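Local atomic coordinates of putative glutathionylspermidine synthase (Methylobacillus flagellatus, PDB entry 3N6X), a protein that probably acts as an ATP-dependent ligase with a circularly permuted ATP-grasp fold, possibly joining glutathione to spermidine. Residues Phe72-Pro76 with Met179-Phe184; Gly169-Glu175 with Glu234-Ile238; Ala410-Cys414 with Pro424-Asp428; Ala445-Leu451 with Gly463-Thr469. One frame throughout, in Å; residues are numbered along the deposited sequence.

Contact 1. Residues Phe72-Pro76 with Met179-Phe184; sequences FDVVP and MMMRLF
Bends at chi2 (-70°) and chi3 (-62°) turn the end of selenomethionine Met-180 toward the 72-76 loop, bringing SE and CE against it, while Phe-72, with CG anti to the backbone N (chi1 179°), extends its ring toward the same helix. The two meet at the ring edge. CG of Met-180 lies in the ring plane, 3.9 Å from CZ of Phe-72, and the selenium sits 5.1 Å from the ring centroid, a Met-aromatic contact of the edge kind. Beyond SE, the terminal CE of Met-180 reaches the carbonyl O of Val-74 at 3.4 Å and CD of Pro-76 at 4.0 Å, so one side chain touches three loop residues. CG of Met-179 comes obliquely against CE2 of Phe-72. Farther along, Val-74 sets its CB at the edge of the Phe-184 ring, 3.8 Å from CE2, with the two side chains crossing at about a right angle; the same ring has CB of Leu-183 over one face. Helix 42-53 packs on Leu-183 and Phe-184, and Trp-470 on Met-180 and Pro-76. Cohesion between these segments therefore comes from apolar, selenium and aromatic surfaces, whereas the loop's charged residue, Asp-73, points its CB away from the helix.

Contact 2. Residues Gly169-Glu175 with Glu234-Ile238; sequences GVSYMLE and EHAFI
OE1 of Glu-234 takes two bonds from the start of helix 170-183: the backbone N of Gly-169 donates to its syn lone pair at 2.9 Å, and OG of Ser-171 donates to its anti lone pair at 3.1 Å. A weak, long bond from the N of Ser-171 also points to OE1. The glutamate gets there with CG anti to its own backbone N (chi1 -171°) and the chain extended beyond, while Ser-171 turns OG between its N and carbonyl carbon (chi1 64°). Next to this polar grip, Phe-237 reaches Ser-171, Leu-174 and Glu-175. CD1 of Leu-174 lies at the ring edge, 3.7 Å from CE2, CD2 lies 3.7 Å from CB of Ser-171, and the carboxylate of Glu-175, nearly perpendicular to the ring, brings OE2 within 3.5 Å of CE1. The axes of segments 170-175 and 234-238 are 10.4 Å apart and inclined at 56°. In the outer shell, Arg-276 gives OE2 of Glu-234 a further partner through a salt bridge, and Tyr-199 packs on both Val-170 and Ile-238. Thus a carboxylate from one helix accepts from backbone N-H groups at the N-terminus of another, with glycine at the N-cap, in a protein of the ATP-grasp family.

Contact 3. Residues Ala410-Cys414 with Pro424-Asp428; sequences ALSTC and PRHVD
The N of Cys-414 donates to the carbonyl O of Arg-425, 2.7 Å away, in a bond fairly straight at 163°. Its return partner, the N of Arg-425 to the O of Cys-414, is longer at 3.2 Å. Together they make Cys-414 and Arg-425 an antiparallel hydrogen-bonded pair; Thr-413 and His-426 follow as the non-hydrogen-bonded pair. On the face carrying these last two, CG2 of Thr-413 lies over the imidazole, 4.0 Å from its centroid, a CH-pi contact. Chi1 of 45° in Thr-413 puts this methyl anti to its carbonyl carbon. The edge of the same ring is used differently: ND1 gives a weak, bent bond to the O of Leu-411, which lies in the ring plane. CB of Thr-413 also meets CB of Pro-424 at 3.5 Å. On the face of Cys-414, the CB of that residue packs against CG1 of Val-427 at 3.7 Å. Where the chains diverge, a water donates to both OG of Ser-412 and O of Val-427, 2.8 Å from the latter; Glu-12 also bonds the serine hydroxyl. The guanidinium of Arg-425 folds back, NH1 bonding O of Pro-424 while NE reaches O of Leu-451. This pairing belongs to the beta hairpin of strands 413-418 and 423-435, within the mixed sheet of this ATP-grasp-type protein.

Contact 4. Residues Ala445-Leu451 with Gly463-Thr469; sequences ALCRVAL and GGGTKDT
Backbone bonds tie Val-449 to Gly-465 in both directions: the N of Val-449 donates to O of Gly-465 at 2.7 Å, and the N of Gly-465 returns to O of Val-449 at 2.9 Å. Two further backbone bonds cross, from the N of Lys-467 to O of Cys-447 and from the N of Leu-451 to O of Gly-463, the latter 3.0 Å long. In the non-hydrogen-bonded pair of Arg-448 with Thr-466, CA of Arg-448 approaches O of Gly-465 in a CA-H...O contact. These are antiparallel strands of the large mixed sheet, 446-450 lying between strands 423-435 and 464-471; the axes of segments 446-450 and 464-467 run at 140° to each other. At the far end a side chain takes over: OG1 of Thr-469, anti to its carbonyl carbon (chi1 -52°), donates to O of Ala-445 at 3.1 Å from above the carbonyl plane. Water extends this join, one molecule accepting from the N of Ala-445 and lying 2.8 Å from O of Thr-469. Apolar contacts lie on the face of Cys-447 and Val-449, where the aliphatic part of Lys-467 touches Cys-447 and crosses Val-449 at about a right angle; its CB is 4.0 Å from SG of Cys-447, and its CE is equally far from CG2 of Val-449. CG1 of Val-449 rests on the side-chain-free backbone of Gly-465. Charged ends leave the strand pair: NZ of Lys-467 forms a salt bridge with Asp-73, and NH2 of Arg-448 forms one with Asp-428.

Contacts 3 and 4 lie in one mixed sheet, their centres about 10 Å apart, because strands 423-435 and 446-450 are neighbours; polar side-chain links also join them. Contacts 1 and 2 share helix 170-183, one at each end, with centres about 16 Å apart. Contact 4 touches both: Lys-467 reaches the 72-76 loop, and Tyr-172 and Met-173 pack on Leu-446 and Ala-445. Contact 1 also packs against contact 3 through Pro-76 and Cys-414. Contacts 2 and 3 are farthest apart, about 24 Å between centres, and do not touch. Along the chain contacts 1 and 2 interleave, followed by 3 and then 4. Through the touches of contact 4, late strands of this probable circularly permuted ATP-grasp protein meet both ends of the early helix region.

Contact 1. Residues Phe72-Pro76 with Met179-Phe184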
loop_
_atom_site.group_PDB
_atom_site.type_symbol
_atom_site.label_atom_id
_atom_site.label_comp_id
_atom_site.label_asym_id
_atom_site.label_seq_id
_atom_site.Cartn_x
_atom_site.Cartn_y
_atom_site.Cartn_z
ATOM N N PHE A 72 9.123 15.140 -6.690
ATOM C CA PHE A 72 7.709 15.463 -6.613
ATOM C C PHE A 72 7.259 16.203 -7.867
ATOM O O PHE A 72 7.951 17.116 -8.324
ATOM C CB PHE A 72 7.413 16.297 -5.353
ATOM C CG PHE A 72 5.967 16.707 -5.200
ATOM C CD1 PHE A 72 4.998 15.779 -4.834
ATOM C CD2 PHE A 72 5.575 18.025 -5.409
ATOM C CE1 PHE A 72 3.659 16.158 -4.701
ATOM C CE2 PHE A 72 4.235 18.406 -5.262
ATOM C CZ PHE A 72 3.288 17.472 -4.904
ATOM N N ASP A 73 6.126 15.782 -8.445
ATOM C CA ASP A 73 5.528 16.435 -9.603
ATOM C C ASP A 73 4.303 17.228 -9.135
ATOM O O ASP A 73 3.511 16.724 -8.327
ATOM C CB ASP A 73 5.138 15.413 -10.671
ATOM C CG ASP A 73 4.679 16.045 -11.971
ATOM O OD1 ASP A 73 5.537 16.612 -12.694
ATOM O OD2 ASP A 73 3.480 15.913 -12.305
ATOM N N VAL A 74 4.162 18.478 -9.617
ATOM C CA VAL A 74 3.095 19.392 -9.177
ATOM C C VAL A 74 1.759 19.214 -9.902
ATOM O O VAL A 74 0.790 19.903 -9.566
ATOM C CB VAL A 74 3.556 20.881 -9.108
ATOM C CG1 VAL A 74 4.767 21.039 -8.184
ATOM C CG2 VAL A 74 3.858 21.440 -10.500
ATOM N N VAL A 75 1.686 18.296 -10.880
ATOM C CA VAL A 75 0.413 18.031 -11.562
ATOM C C VAL A 75 -0.337 16.952 -10.773
ATOM O O VAL A 75 0.156 15.824 -10.660
ATOM C CB VAL A 75 0.578 17.654 -13.053
ATOM C CG1 VAL A 75 -0.778 17.629 -13.762
ATOM C CG2 VAL A 75 1.542 18.609 -13.759
ATOM N N PRO A 76 -1.469 17.300 -10.111
ATOM C CA PRO A 76 -2.151 16.301 -9.284
ATOM C C PRO A 76 -2.828 15.209 -10.099
ATOM O O PRO A 76 -3.180 15.411 -11.268
ATOM C CB PRO A 76 -3.178 17.128 -8.509
ATOM C CG PRO A 76 -3.473 18.284 -9.404
ATOM C CD PRO A 76 -2.177 18.599 -10.089
HETATM N N MSE A 179 2.159 20.286 0.805
HETATM C CA MSE A 179 3.050 20.921 -0.181
HETATM C C MSE A 179 2.253 21.665 -1.269
HETATM O O MSE A 179 2.580 22.812 -1.593
HETATM C CB MSE A 179 3.973 19.850 -0.814
HETATM C CG MSE A 179 4.846 20.371 -1.965
HETATM SE SE MSE A 179 6.018 21.837 -1.400
HETATM C CE MSE A 179 7.403 20.826 -0.690
HETATM N N MSE A 180 1.206 21.003 -1.834
HETATM C CA MSE A 180 0.345 21.569 -2.876
HETATM C C MSE A 180 -0.432 22.773 -2.359
HETATM O O MSE A 180 -0.601 23.753 -3.088
HETATM C CB MSE A 180 -0.635 20.503 -3.416
HETATM C CG MSE A 180 0.036 19.448 -4.284
HETATM SE SE MSE A 180 0.657 20.082 -6.026
HETATM C CE MSE A 180 -0.992 20.603 -6.787
HETATM N N MSE A 181 -0.942 22.682 -1.104
HETATM C CA MSE A 181 -1.689 23.761 -0.457
HETATM C C MSE A 181 -0.767 24.971 -0.179
HETATM O O MSE A 181 -1.204 26.120 -0.282
HETATM C CB MSE A 181 -2.344 23.260 0.848
HETATM C CG MSE A 181 -3.167 24.354 1.577
HETATM SE SE MSE A 181 -4.659 25.077 0.473
HETATM C CE MSE A 181 -5.892 23.611 0.743
ATOM N N ARG A 182 0.506 24.703 0.161
ATOM C CA ARG A 182 1.492 25.746 0.441
ATOM C C ARG A 182 1.892 26.470 -0.866
ATOM O O ARG A 182 1.960 27.694 -0.886
ATOM C CB ARG A 182 2.721 25.123 1.124
ATOM C CG ARG A 182 3.679 26.104 1.769
ATOM C CD ARG A 182 4.840 25.333 2.380
ATOM N NE ARG A 182 5.636 26.141 3.307
ATOM C CZ ARG A 182 6.768 25.724 3.866
ATOM N NH1 ARG A 182 7.245 24.514 3.594
ATOM N NH2 ARG A 182 7.433 26.512 4.701
ATOM N N LEU A 183 2.114 25.711 -1.959
ATOM C CA LEU A 183 2.506 26.289 -3.243
ATOM C C LEU A 183 1.348 26.976 -3.957
ATOM O O LEU A 183 1.521 28.090 -4.452
ATOM C CB LEU A 183 3.102 25.210 -4.175
ATOM C CG LEU A 183 4.442 24.587 -3.790
ATOM C CD1 LEU A 183 4.718 23.357 -4.644
ATOM C CD2 LEU A 183 5.585 25.586 -3.922
ATOM N N PHE A 184 0.189 26.277 -4.106
ATOM C CA PHE A 184 -0.921 26.785 -4.926
ATOM C C PHE A 184 -2.294 26.840 -4.201
ATOM O O PHE A 184 -3.252 26.197 -4.651
ATOM C CB PHE A 184 -1.028 25.985 -6.243
ATOM C CG PHE A 184 0.290 25.481 -6.793
ATOM C CD1 PHE A 184 1.179 26.350 -7.422
ATOM C CD2 PHE A 184 0.635 24.140 -6.694
ATOM C CE1 PHE A 184 2.394 25.882 -7.940
ATOM C CE2 PHE A 184 1.846 23.672 -7.221
ATOM C CZ PHE A 184 2.714 24.544 -7.848
#

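Contact 2. Residues Gly169-Glu175 with Glu234-Ile238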
loop_
_atom_site.group_PDB
_atom_site.type_symbol
_atom_site.label_atom_id
_atom_site.label_comp_id
_atom_site.label_asym_id
_atom_site.label_seq_id
_atom_site.Cartn_x
_atom_site.Cartn_y
_atom_site.Cartn_z
ATOM N N GLY A 169 3.484 4.542 3.419
ATOM C CA GLY A 169 3.303 5.538 2.372
ATOM C C GLY A 169 2.392 6.696 2.732
ATOM O O GLY A 169 2.368 7.688 2.004
ATOM N N VAL A 170 1.632 6.596 3.865
ATOM C CA VAL A 170 0.709 7.669 4.265
ATOM C C VAL A 170 1.399 9.004 4.490
ATOM O O VAL A 170 0.810 10.044 4.180
ATOM C CB VAL A 170 -0.281 7.313 5.409
ATOM C CG1 VAL A 170 -0.902 5.946 5.198
ATOM C CG2 VAL A 170 0.382 7.395 6.763
ATOM N N SER A 171 2.669 8.988 4.984
ATOM C CA SER A 171 3.431 10.229 5.217
ATOM C C SER A 171 3.633 11.009 3.918
ATOM O O SER A 171 3.466 12.224 3.915
ATOM C CB SER A 171 4.763 9.942 5.910
ATOM O OG SER A 171 5.618 9.157 5.093
ATOM N N TYR A 172 3.873 10.304 2.795
ATOM C CA TYR A 172 3.994 10.957 1.492
ATOM C C TYR A 172 2.628 11.504 1.037
ATOM O O TYR A 172 2.557 12.603 0.506
ATOM C CB TYR A 172 4.564 9.998 0.447
ATOM C CG TYR A 172 6.017 9.648 0.666
ATOM C CD1 TYR A 172 7.028 10.557 0.369
ATOM C CD2 TYR A 172 6.390 8.377 1.092
ATOM C CE1 TYR A 172 8.374 10.236 0.563
ATOM C CE2 TYR A 172 7.732 8.043 1.287
ATOM C CZ TYR A 172 8.721 8.979 1.027
ATOM O OH TYR A 172 10.045 8.651 1.212
HETATM N N MSE A 173 1.546 10.773 1.322
HETATM C CA MSE A 173 0.193 11.218 0.979
HETATM C C MSE A 173 -0.141 12.518 1.739
HETATM O O MSE A 173 -0.627 13.481 1.138
HETATM C CB MSE A 173 -0.845 10.111 1.308
HETATM C CG MSE A 173 -2.303 10.585 1.188
HETATM SE SE MSE A 173 -3.604 9.244 1.730
HETATM C CE MSE A 173 -3.804 9.736 3.577
ATOM N N LEU A 174 0.140 12.540 3.051
ATOM C CA LEU A 174 -0.162 13.695 3.892
ATOM C C LEU A 174 0.696 14.908 3.562
ATOM O O LEU A 174 0.154 16.000 3.395
ATOM C CB LEU A 174 -0.084 13.327 5.385
ATOM C CG LEU A 174 -1.094 12.260 5.833
ATOM C CD1 LEU A 174 -0.802 11.783 7.241
ATOM C CD2 LEU A 174 -2.527 12.766 5.719
ATOM N N GLU A 175 2.011 14.701 3.348
ATOM C CA GLU A 175 2.949 15.784 3.021
ATOM C C GLU A 175 2.772 16.336 1.628
ATOM O O GLU A 175 3.011 17.520 1.415
ATOM C CB GLU A 175 4.415 15.351 3.257
ATOM C CG GLU A 175 4.803 15.327 4.737
ATOM C CD GLU A 175 4.486 16.600 5.519
ATOM O OE1 GLU A 175 4.834 17.708 5.038
ATOM O OE2 GLU A 175 3.859 16.489 6.597
ATOM N N GLU A 234 8.410 7.886 9.100
ATOM C CA GLU A 234 6.965 7.693 9.031
ATOM C C GLU A 234 6.409 7.238 10.388
ATOM O O GLU A 234 5.371 7.742 10.807
ATOM C CB GLU A 234 6.564 6.706 7.907
ATOM C CG GLU A 234 5.057 6.671 7.691
ATOM C CD GLU A 234 4.535 5.824 6.548
ATOM O OE1 GLU A 234 4.622 6.281 5.384
ATOM O OE2 GLU A 234 3.881 4.796 6.833
ATOM N N HIS A 235 7.142 6.347 11.109
ATOM C CA HIS A 235 6.707 5.848 12.423
ATOM C C HIS A 235 6.620 7.007 13.424
ATOM O O HIS A 235 5.602 7.163 14.106
ATOM C CB HIS A 235 7.674 4.760 12.953
ATOM C CG HIS A 235 7.950 3.629 11.995
ATOM N ND1 HIS A 235 8.908 2.671 12.275
ATOM C CD2 HIS A 235 7.363 3.325 10.805
ATOM C CE1 HIS A 235 8.890 1.834 11.246
ATOM N NE2 HIS A 235 7.992 2.202 10.328
ATOM N N ALA A 236 7.679 7.842 13.476
ATOM C CA ALA A 236 7.751 8.986 14.372
ATOM C C ALA A 236 6.684 10.034 13.996
ATOM O O ALA A 236 5.960 10.522 14.877
ATOM C CB ALA A 236 9.154 9.602 14.325
ATOM N N PHE A 237 6.530 10.295 12.668
ATOM C CA PHE A 237 5.551 11.240 12.123
ATOM C C PHE A 237 4.101 10.829 12.439
ATOM O O PHE A 237 3.357 11.642 13.005
ATOM C CB PHE A 237 5.767 11.445 10.602
ATOM C CG PHE A 237 4.668 12.207 9.888
ATOM C CD1 PHE A 237 4.557 13.593 10.017
ATOM C CD2 PHE A 237 3.744 11.542 9.083
ATOM C CE1 PHE A 237 3.537 14.299 9.358
ATOM C CE2 PHE A 237 2.722 12.249 8.429
ATOM C CZ PHE A 237 2.631 13.623 8.566
ATOM N N ILE A 238 3.698 9.567 12.098
ATOM C CA ILE A 238 2.336 9.125 12.359
ATOM C C ILE A 238 2.006 9.087 13.865
ATOM O O ILE A 238 0.950 9.559 14.262
ATOM C CB ILE A 238 1.939 7.840 11.542
ATOM C CG1 ILE A 238 0.415 7.711 11.378
ATOM C CG2 ILE A 238 2.562 6.571 12.089
ATOM C CD1 ILE A 238 -0.158 8.554 10.271
#

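Contact 3. Residues Ala410-Cys414 with Pro424-Asp428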
loop_
_atom_site.group_PDB
_atom_site.type_symbol
_atom_site.label_atom_id
_atom_site.label_comp_id
_atom_site.label_asym_id
_atom_site.label_seq_id
_atom_site.Cartn_x
_atom_site.Cartn_y
_atom_site.Cartn_z
ATOM N N ALA A 410 -1.824 -1.848 -20.372
ATOM C CA ALA A 410 -1.890 -0.488 -20.914
ATOM C C ALA A 410 -2.030 0.534 -19.753
ATOM O O ALA A 410 -3.085 1.164 -19.590
ATOM C CB ALA A 410 -3.066 -0.368 -21.881
ATOM N N LEU A 411 -0.956 0.651 -18.923
ATOM C CA LEU A 411 -0.891 1.515 -17.734
ATOM C C LEU A 411 -1.248 2.962 -18.069
ATOM O O LEU A 411 -0.644 3.546 -18.965
ATOM C CB LEU A 411 0.522 1.430 -17.081
ATOM C CG LEU A 411 0.700 2.124 -15.713
ATOM C CD1 LEU A 411 -0.448 1.836 -14.811
ATOM C CD2 LEU A 411 1.993 1.705 -15.040
ATOM N N SER A 412 -2.245 3.534 -17.356
ATOM C CA SER A 412 -2.699 4.901 -17.612
ATOM C C SER A 412 -1.618 5.931 -17.363
ATOM O O SER A 412 -0.757 5.743 -16.494
ATOM C CB SER A 412 -3.964 5.236 -16.818
ATOM O OG SER A 412 -3.677 5.676 -15.500
ATOM N N THR A 413 -1.637 7.000 -18.165
ATOM C CA THR A 413 -0.678 8.087 -18.061
ATOM C C THR A 413 -1.313 9.318 -17.433
ATOM O O THR A 413 -2.495 9.591 -17.645
ATOM C CB THR A 413 -0.073 8.401 -19.421
ATOM O OG1 THR A 413 -1.111 8.434 -20.406
ATOM C CG2 THR A 413 0.998 7.409 -19.821
ATOM N N CYS A 414 -0.531 10.051 -16.661
ATOM C CA CYS A 414 -0.975 11.276 -16.022
ATOM C C CYS A 414 -0.052 12.401 -16.480
ATOM O O CYS A 414 1.173 12.210 -16.504
ATOM C CB CYS A 414 -0.964 11.121 -14.501
ATOM S SG CYS A 414 -1.459 12.608 -13.590
ATOM N N PRO A 424 2.643 12.775 -21.154
ATOM C CA PRO A 424 2.048 11.679 -20.372
ATOM C C PRO A 424 3.101 10.759 -19.755
ATOM O O PRO A 424 4.072 10.397 -20.423
ATOM C CB PRO A 424 1.198 10.927 -21.411
ATOM C CG PRO A 424 1.014 11.884 -22.541
ATOM C CD PRO A 424 2.271 12.677 -22.580
ATOM N N ARG A 425 2.927 10.418 -18.457
ATOM C CA ARG A 425 3.805 9.492 -17.733
ATOM C C ARG A 425 2.982 8.485 -16.930
ATOM O O ARG A 425 1.883 8.805 -16.476
ATOM C CB ARG A 425 4.805 10.236 -16.836
ATOM C CG ARG A 425 5.891 10.996 -17.611
ATOM C CD ARG A 425 6.785 10.065 -18.410
ATOM N NE ARG A 425 7.889 10.771 -19.066
ATOM C CZ ARG A 425 7.830 11.270 -20.299
ATOM N NH1 ARG A 425 6.702 11.204 -20.996
ATOM N NH2 ARG A 425 8.888 11.867 -20.830
ATOM N N HIS A 426 3.497 7.256 -16.789
ATOM C CA HIS A 426 2.790 6.171 -16.105
ATOM C C HIS A 426 2.695 6.380 -14.593
ATOM O O HIS A 426 3.674 6.762 -13.949
ATOM C CB HIS A 426 3.415 4.809 -16.450
ATOM C CG HIS A 426 3.320 4.459 -17.908
ATOM N ND1 HIS A 426 2.094 4.224 -18.519
ATOM C CD2 HIS A 426 4.300 4.310 -18.828
ATOM C CE1 HIS A 426 2.370 3.957 -19.786
ATOM N NE2 HIS A 426 3.683 3.992 -20.019
ATOM N N VAL A 427 1.502 6.140 -14.034
ATOM C CA VAL A 427 1.243 6.289 -12.592
ATOM C C VAL A 427 0.580 5.048 -12.004
ATOM O O VAL A 427 -0.137 4.321 -12.709
ATOM C CB VAL A 427 0.369 7.547 -12.272
ATOM C CG1 VAL A 427 1.153 8.839 -12.457
ATOM C CG2 VAL A 427 -0.920 7.558 -13.095
ATOM N N ASP A 428 0.706 4.886 -10.688
ATOM C CA ASP A 428 -0.069 3.907 -9.947
ATOM C C ASP A 428 -0.643 4.566 -8.678
ATOM O O ASP A 428 -0.239 5.687 -8.333
ATOM C CB ASP A 428 0.714 2.607 -9.681
ATOM C CG ASP A 428 1.663 2.619 -8.504
ATOM O OD1 ASP A 428 1.915 3.706 -7.956
ATOM O OD2 ASP A 428 2.175 1.539 -8.150
HETATM O O HOH W 1 -2.785 3.868 -13.472
#

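Contact 4. Residues Ala445-Leu451 with Gly463-Thr469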
loop_
_atom_site.group_PDB
_atom_site.type_symbol
_atom_site.label_atom_id
_atom_site.label_comp_id
_atom_site.label_asym_id
_atom_site.label_seq_id
_atom_site.Cartn_x
_atom_site.Cartn_y
_atom_site.Cartn_z
ATOM N N ALA A 445 -4.832 9.064 -1.522
ATOM C CA ALA A 445 -3.989 7.941 -1.900
ATOM C C ALA A 445 -2.579 8.409 -2.208
ATOM O O ALA A 445 -2.370 9.572 -2.576
ATOM C CB ALA A 445 -4.573 7.238 -3.131
ATOM N N LEU A 446 -1.610 7.497 -2.099
ATOM C CA LEU A 446 -0.268 7.787 -2.531
ATOM C C LEU A 446 -0.215 7.522 -4.034
ATOM O O LEU A 446 -0.593 6.452 -4.472
ATOM C CB LEU A 446 0.759 6.898 -1.787
ATOM C CG LEU A 446 2.205 6.918 -2.348
ATOM C CD1 LEU A 446 2.816 8.323 -2.276
ATOM C CD2 LEU A 446 3.078 5.926 -1.630
ATOM N N CYS A 447 0.179 8.510 -4.819
ATOM C CA CYS A 447 0.330 8.321 -6.249
ATOM C C CYS A 447 1.798 8.363 -6.612
ATOM O O CYS A 447 2.497 9.295 -6.230
ATOM C CB CYS A 447 -0.470 9.351 -7.032
ATOM S SG CYS A 447 -0.259 9.242 -8.822
ATOM N N ARG A 448 2.278 7.324 -7.296
ATOM C CA ARG A 448 3.672 7.222 -7.725
ATOM C C ARG A 448 3.746 7.362 -9.223
ATOM O O ARG A 448 2.852 6.884 -9.932
ATOM C CB ARG A 448 4.284 5.903 -7.275
ATOM C CG ARG A 448 4.471 5.805 -5.768
ATOM C CD ARG A 448 5.052 4.470 -5.380
ATOM N NE ARG A 448 4.063 3.392 -5.477
ATOM C CZ ARG A 448 4.356 2.140 -5.826
ATOM N NH1 ARG A 448 5.606 1.799 -6.117
ATOM N NH2 ARG A 448 3.404 1.218 -5.869
ATOM N N VAL A 449 4.769 8.070 -9.715
ATOM C CA VAL A 449 4.906 8.333 -11.154
ATOM C C VAL A 449 6.253 7.841 -11.710
ATOM O O VAL A 449 7.293 8.018 -11.065
ATOM C CB VAL A 449 4.622 9.838 -11.497
ATOM C CG1 VAL A 449 5.566 10.775 -10.748
ATOM C CG2 VAL A 449 4.676 10.094 -13.004
ATOM N N ALA A 450 6.218 7.193 -12.894
ATOM C CA ALA A 450 7.422 6.745 -13.603
ATOM C C ALA A 450 7.854 7.883 -14.534
ATOM O O ALA A 450 7.278 8.058 -15.615
ATOM C CB ALA A 450 7.122 5.479 -14.406
ATOM N N LEU A 451 8.791 8.720 -14.057
ATOM C CA LEU A 451 9.233 9.946 -14.738
ATOM C C LEU A 451 9.929 9.735 -16.091
ATOM O O LEU A 451 9.680 10.508 -17.020
ATOM C CB LEU A 451 10.095 10.819 -13.794
ATOM C CG LEU A 451 9.386 11.302 -12.499
ATOM C CD1 LEU A 451 10.388 11.730 -11.446
ATOM C CD2 LEU A 451 8.402 12.422 -12.789
ATOM N N GLY A 463 14.123 6.302 -11.363
ATOM C CA GLY A 463 13.334 7.374 -11.974
ATOM C C GLY A 463 11.891 7.480 -11.512
ATOM O O GLY A 463 11.020 7.905 -12.281
ATOM N N GLY A 464 11.647 7.140 -10.250
ATOM C CA GLY A 464 10.310 7.195 -9.668
ATOM C C GLY A 464 10.078 8.409 -8.794
ATOM O O GLY A 464 10.958 8.802 -8.022
ATOM N N GLY A 465 8.885 8.993 -8.910
ATOM C CA GLY A 465 8.484 10.154 -8.119
ATOM C C GLY A 465 7.078 10.047 -7.562
ATOM O O GLY A 465 6.422 9.021 -7.735
ATOM N N THR A 466 6.603 11.102 -6.867
ATOM C CA THR A 466 5.233 11.123 -6.329
ATOM C C THR A 466 4.426 12.326 -6.796
ATOM O O THR A 466 4.981 13.317 -7.283
ATOM C CB THR A 466 5.192 10.995 -4.807
ATOM O OG1 THR A 466 5.804 12.137 -4.223
ATOM C CG2 THR A 466 5.831 9.713 -4.301
ATOM N N LYS A 467 3.103 12.217 -6.653
ATOM C CA LYS A 467 2.128 13.240 -6.995
ATOM C C LYS A 467 1.128 13.312 -5.870
ATOM O O LYS A 467 0.985 12.347 -5.113
ATOM C CB LYS A 467 1.378 12.851 -8.280
ATOM C CG LYS A 467 2.165 13.030 -9.558
ATOM C CD LYS A 467 1.350 12.551 -10.730
ATOM C CE LYS A 467 1.967 12.925 -12.053
ATOM N NZ LYS A 467 1.419 14.204 -12.569
ATOM N N ASP A 468 0.391 14.416 -5.783
ATOM C CA ASP A 468 -0.723 14.543 -4.851
ATOM C C ASP A 468 -1.931 13.920 -5.546
ATOM O O ASP A 468 -2.048 14.031 -6.766
ATOM C CB ASP A 468 -0.995 16.036 -4.557
ATOM C CG ASP A 468 -2.061 16.319 -3.507
ATOM O OD1 ASP A 468 -2.528 15.353 -2.850
ATOM O OD2 ASP A 468 -2.422 17.501 -3.335
ATOM N N THR A 469 -2.797 13.230 -4.800
ATOM C CA THR A 469 -4.017 12.642 -5.370
ATOM C C THR A 469 -5.213 13.402 -4.848
ATOM O O THR A 469 -5.444 13.447 -3.627
ATOM C CB THR A 469 -4.120 11.122 -5.059
ATOM O OG1 THR A 469 -2.920 10.478 -5.456
ATOM C CG2 THR A 469 -5.318 10.458 -5.748
HETATM O O HOH W 2 -4.249 12.085 -1.544
HETATM O O HOH W 3 0.435 11.170 -2.835
#